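Uncharacterized protein Tfu_2867 (Thermobifida fusca, PDB 2QE6) binds S-adenosylmethionine in a Rossmann-like fold and is probably a methyltransferase, its substrate not being known. Local coordinates at residues R62-L65 against V66-V69. The protein carries 1 engineered substitution. Residues are numbered along the deposited sequence; the frame is centred on the assembly and turned at random.
With SAM (S-adenosylmethionine), chain F.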
# COMPACT_ATOMS: atom_id res chain seq x y z
N ARG A 62 -3.99 6.86 -2.90
CA ARG A 62 -3.47 7.70 -1.81
C ARG A 62 -4.57 8.29 -0.94
O ARG A 62 -4.43 8.31 0.26
CB ARG A 62 -2.58 8.81 -2.33
CG ARG A 62 -1.33 8.27 -3.01
CD ARG A 62 -0.59 7.29 -2.12
NE ARG A 62 -0.17 7.94 -0.87
CZ ARG A 62 0.75 7.48 -0.03
NH1 ARG A 62 1.37 6.33 -0.26
NH2 ARG A 62 1.05 8.19 1.06
N LYS A 63 -5.64 8.78 -1.55
CA LYS A 63 -6.77 9.30 -0.79
C LYS A 63 -7.43 8.21 0.09
O LYS A 63 -7.82 8.49 1.20
CB LYS A 63 -7.81 9.93 -1.72
CG LYS A 63 -7.44 11.28 -2.40
CD LYS A 63 -8.54 11.61 -3.41
CE LYS A 63 -8.53 13.00 -3.95
NZ LYS A 63 -9.58 13.05 -5.05
N VAL A 64 -7.59 6.97 -0.39
CA VAL A 64 -8.17 5.93 0.47
C VAL A 64 -7.20 5.51 1.56
O VAL A 64 -7.62 5.11 2.64
CB VAL A 64 -8.67 4.67 -0.31
CG1 VAL A 64 -7.55 3.80 -0.75
CG2 VAL A 64 -9.65 3.88 0.53
N LEU A 65 -5.90 5.58 1.29
CA LEU A 65 -4.89 5.32 2.31
C LEU A 65 -5.12 6.27 3.47
O LEU A 65 -5.16 5.86 4.63
CB LEU A 65 -3.47 5.50 1.76
CG LEU A 65 -2.26 5.30 2.70
CD1 LEU A 65 -1.07 4.96 1.81
CD2 LEU A 65 -1.97 6.54 3.58
N VAL A 66 -5.28 7.55 3.16
CA VAL A 66 -5.48 8.56 4.20
C VAL A 66 -6.79 8.32 4.99
O VAL A 66 -6.79 8.33 6.24
CB VAL A 66 -5.48 10.00 3.59
CG1 VAL A 66 -5.96 11.02 4.61
CG2 VAL A 66 -4.06 10.39 3.08
N ARG A 67 -7.89 8.14 4.28
CA ARG A 67 -9.17 7.84 4.91
C ARG A 67 -9.12 6.57 5.78
O ARG A 67 -9.72 6.53 6.85
CB ARG A 67 -10.32 7.74 3.88
CG ARG A 67 -10.56 9.01 3.08
CD ARG A 67 -11.93 9.05 2.41
NE ARG A 67 -12.18 7.88 1.59
CZ ARG A 67 -11.67 7.69 0.37
NH1 ARG A 67 -10.87 8.60 -0.18
NH2 ARG A 67 -11.95 6.57 -0.30
N GLY A 68 -8.43 5.54 5.30
CA GLY A 68 -8.35 4.29 6.03
C GLY A 68 -7.46 4.40 7.27
O GLY A 68 -7.79 3.91 8.32
N VAL A 69 -6.32 5.06 7.14
CA VAL A 69 -5.44 5.23 8.28
C VAL A 69 -6.13 6.10 9.32
O VAL A 69 -6.01 5.84 10.50
CB VAL A 69 -4.07 5.76 7.86
CG1 VAL A 69 -3.26 6.11 9.05
CG2 VAL A 69 -3.36 4.72 6.99
N SAM F . 1.71 1.40 -0.41
CA SAM F . 1.91 2.66 -1.23
C SAM F . 0.56 3.19 -1.66
O SAM F . 0.40 4.38 -1.88
OXT SAM F . -0.39 2.41 -1.83
CB SAM F . 2.76 2.52 -2.51
CG SAM F . 2.19 1.61 -3.60
SD SAM F . 3.28 1.29 -5.02
CE SAM F . 4.66 2.30 -4.44
C5' SAM F . 3.88 -0.31 -4.44
C4' SAM F . 5.05 -0.41 -3.45
O4' SAM F . 5.17 -1.76 -2.99
C3' SAM F . 6.42 -0.06 -4.06
O3' SAM F . 7.10 0.90 -3.28
C2' SAM F . 7.20 -1.37 -4.15
O2' SAM F . 8.62 -1.22 -4.12
C1' SAM F . 6.56 -2.12 -2.98
N9 SAM F . 6.72 -3.56 -3.16
C8 SAM F . 6.22 -4.39 -4.16
N7 SAM F . 6.62 -5.66 -3.90
C5 SAM F . 7.35 -5.65 -2.74
C6 SAM F . 7.97 -6.68 -2.02
N6 SAM F . 7.92 -7.95 -2.48
N1 SAM F . 8.63 -6.33 -0.85
C2 SAM F . 8.68 -5.00 -0.39
N3 SAM F . 8.08 -3.98 -1.12
C4 SAM F . 7.41 -4.33 -2.27
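L65 and V69, one turn apart on helix 54-75, meet through their methyls, L65 CD2 lying 4.1 Å from V69 CG2. Branched apolar residues suit this buried flank; V66, less buried, brings its CG2 to 4.4 Å from L65 CD2. The other methyl of L65, CD1, covers one face of the R62 guanidinium, whose chain is bent at chi2 and chi3. R62 NH1 donates a hydrogen bond to atom O of SAM (2.7 Å, N-H...O angle 151°), a cation suited to the cofactor's carboxylate, with that oxygen at the guanidinium edge and near its plane. Around the other side, with the chain bent at chi3 (-54°), the R67 guanidinium lies back over the preceding turn. One of its faces rests on V64 CA, and R67 NH2 touches V64 CG2 at 3.6 Å, the two side chains crossing at about a right angle. Under the side chains run four successive i to i+4 backbone bonds, from V66 N to R62 O through V69 N to L65 O (2.9 Å). G68, buried and without a side chain, puts no CB against V64 O, which its N reaches at 2.8 Å. Farther out, W247 O accepts a hydrogen bond from R67 NH2, R248 O a weak one from R67 NE, and Q92 O one from R62 NH2. L65 and V69 both touch T94 of helix 94-101 and M162 of strand 160-163, and V66 and V69 also touch V97, seating helix 54-75 against the central sheet.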